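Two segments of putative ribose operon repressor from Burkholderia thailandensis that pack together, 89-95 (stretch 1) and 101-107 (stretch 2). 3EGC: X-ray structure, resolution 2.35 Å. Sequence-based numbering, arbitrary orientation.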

# COMPACT_ATOMS: atom_id res chain seq x y z
N PRO A 89 6.03 23.47 -14.63
CA PRO A 89 5.61 23.40 -13.22
C PRO A 89 5.90 22.05 -12.58
O PRO A 89 5.59 20.98 -13.16
N ILE A 90 6.46 22.11 -11.38
CA ILE A 90 6.77 20.93 -10.60
C ILE A 90 6.35 21.10 -9.16
O ILE A 90 6.76 22.03 -8.52
N VAL A 91 5.54 20.20 -8.62
CA VAL A 91 5.42 20.22 -7.19
C VAL A 91 5.87 18.93 -6.58
O VAL A 91 5.55 17.87 -7.08
N ALA A 92 6.72 19.06 -5.55
CA ALA A 92 7.24 17.94 -4.79
C ALA A 92 6.28 17.56 -3.67
O ALA A 92 5.63 18.45 -3.07
N VAL A 93 6.25 16.28 -3.33
CA VAL A 93 5.50 15.87 -2.10
C VAL A 93 6.49 15.15 -1.22
O VAL A 93 7.47 14.52 -1.76
N ASN A 94 6.20 15.21 0.09
CA ASN A 94 6.85 14.41 1.11
C ASN A 94 8.23 14.98 1.46
O ASN A 94 8.54 15.25 2.65
N ARG A 95 9.05 15.17 0.41
CA ARG A 95 10.39 15.74 0.55
C ARG A 95 10.48 16.94 -0.39
O ARG A 95 10.04 16.84 -1.53
N GLY A 101 11.00 28.08 -7.75
CA GLY A 101 9.83 27.86 -8.56
C GLY A 101 9.11 26.54 -8.37
O GLY A 101 8.02 26.38 -8.86
N CYS A 102 9.75 25.58 -7.69
CA CYS A 102 9.06 24.31 -7.38
C CYS A 102 8.23 24.35 -6.11
O CYS A 102 8.77 24.57 -5.03
N GLY A 103 6.94 24.09 -6.22
CA GLY A 103 6.10 23.91 -5.03
C GLY A 103 6.44 22.66 -4.25
O GLY A 103 7.08 21.72 -4.77
N ALA A 104 6.00 22.64 -3.01
CA ALA A 104 6.14 21.51 -2.14
C ALA A 104 4.89 21.39 -1.24
O ALA A 104 4.34 22.41 -0.76
N VAL A 105 4.45 20.15 -1.05
CA VAL A 105 3.45 19.76 -0.10
C VAL A 105 4.07 18.73 0.86
O VAL A 105 4.27 17.57 0.49
N LEU A 106 4.29 19.15 2.10
CA LEU A 106 4.98 18.41 3.10
C LEU A 106 4.11 18.21 4.38
O LEU A 106 3.13 18.88 4.57
N SER A 107 4.50 17.31 5.26
CA SER A 107 3.85 17.20 6.59
C SER A 107 4.52 18.08 7.62
O SER A 107 5.67 18.51 7.41

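The two stretches lie side by side as neighbouring parallel strands, their axes 18° apart and 4.4 Å from one another at closest approach, so the side chains meet along the faces of the sheet rather than interdigitating between two layers. On the face that carries Val-91, Val-93 and Val-105, the three valines form the apolar centre of the contact. Val-105, with chi1 in the t well, is touched by both valines of the first stretch: its CG2 lies 4.4 Å from CG2 of Val-91, and its CB lies 4.3 Å from CG1 of Val-93. Val-93 adopts the m rotamer, whereas Val-91 has a chi1 of -13°, between the staggered wells.

Gly-103 pairs with Val-91 at a CA-CA distance of 4.3 Å, the shortest in the register. Glycine offers no side chain to this face, and an ideal CB built on Gly-103 would sit 3.4 Å from CB of Val-91, a tight fit. The absence of that atom therefore suits the close approach of the two backbones here.

The other face is lined by the small side chains of Ala-92 and Ala-104, which are paired across the strands with their CA atoms 4.6 Å apart. Towards the start of the strands, the CA-to-CB bonds of Ile-90 (m, t) and Cys-102 (m) both point sideways, and CB of Ile-90 comes within 4.1 Å of SG of Cys-102. At the far end, the CA-to-CB bond of Leu-106 also points sideways, but its m, t conformation brings the end of the side chain nearer the first stretch. There CD2 of Leu-106 rests against main chain, 3.6 Å from C of Asn-94 and 3.7 Å from C of Arg-95. The CA-to-CB bonds of Asn-94 (chi1 t) and Arg-95 (chi1 m) point away, and these residues meet the leucine through their backbones; Arg-95 NH2 is hydrogen-bonded elsewhere in the structure.

The polar partners that join the strands are all main-chain groups. Ala-92 is bonded through both its N and its O, the N donating to O of Gly-103 at 2.8 Å and the O accepting from N of Val-105 at 2.9 Å. The ladder continues with N of Asn-94 donating to O of Val-105 at 3.1 Å. At the other end, the bond from N of Gly-103 to O of Ile-90 is weak, for although it spans 3.1 Å its angle at hydrogen is only 123°. CA-H...O contacts supplement these bonds, including one of 3.2 Å from CA of Ala-104 to O of Ala-92.

Beyond the ladder, a water bridges the two stretches at each end. One accepts from N of Ile-90 at 3.0 Å and donates to O of Gly-101 at 2.5 Å. The other donates to O of Asn-94 at 2.8 Å and accepts from N of Ser-107 at 3.2 Å. The hydroxyl of Ser-107 (chi1 m) finds its partner elsewhere in the structure.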

# COMPACT_ATOMS: atom_id res chain seq x y z
CB PRO A 89 4.06 23.67 -13.26
CG PRO A 89 3.67 23.40 -14.66
CD PRO A 89 4.90 23.42 -15.56
CB ILE A 90 8.29 20.61 -10.62
CG1 ILE A 90 8.78 20.36 -12.08
CG2 ILE A 90 8.62 19.41 -9.65
CD1 ILE A 90 10.23 20.23 -12.19
CB VAL A 91 4.08 20.72 -6.66
CG1 VAL A 91 3.20 21.42 -7.76
CG2 VAL A 91 3.42 19.68 -5.97
CB ALA A 92 8.65 18.28 -4.19
CB VAL A 93 4.30 14.91 -2.39
CG1 VAL A 93 3.25 15.64 -3.14
CG2 VAL A 93 4.81 13.66 -3.19
CB ASN A 94 6.86 12.93 0.73
CG ASN A 94 7.72 12.06 1.66
OD1 ASN A 94 8.60 11.31 1.18
ND2 ASN A 94 7.51 12.15 2.94
CB ARG A 95 11.51 14.73 0.18
CG ARG A 95 11.80 13.70 1.26
CD ARG A 95 11.45 12.31 0.86
NE ARG A 95 12.46 11.69 0.01
CZ ARG A 95 12.70 10.39 -0.09
NH1 ARG A 95 12.04 9.49 0.62
NH2 ARG A 95 13.63 9.98 -0.94
CB CYS A 102 10.07 23.17 -7.24
SG CYS A 102 11.00 23.05 -8.70
CB ALA A 104 7.38 21.68 -1.36
CB VAL A 105 2.22 19.11 -0.76
CG1 VAL A 105 1.12 18.79 0.33
CG2 VAL A 105 1.70 19.98 -1.88
CB LEU A 106 6.24 19.19 3.46
CG LEU A 106 7.06 19.72 2.26
CD1 LEU A 106 8.21 20.70 2.76
CD2 LEU A 106 7.64 18.57 1.42
CB SER A 107 3.86 15.76 7.11
OG SER A 107 3.07 14.93 6.28
O HOH W 1 7.73 24.71 -10.63
O HOH W 2 7.06 15.44 4.99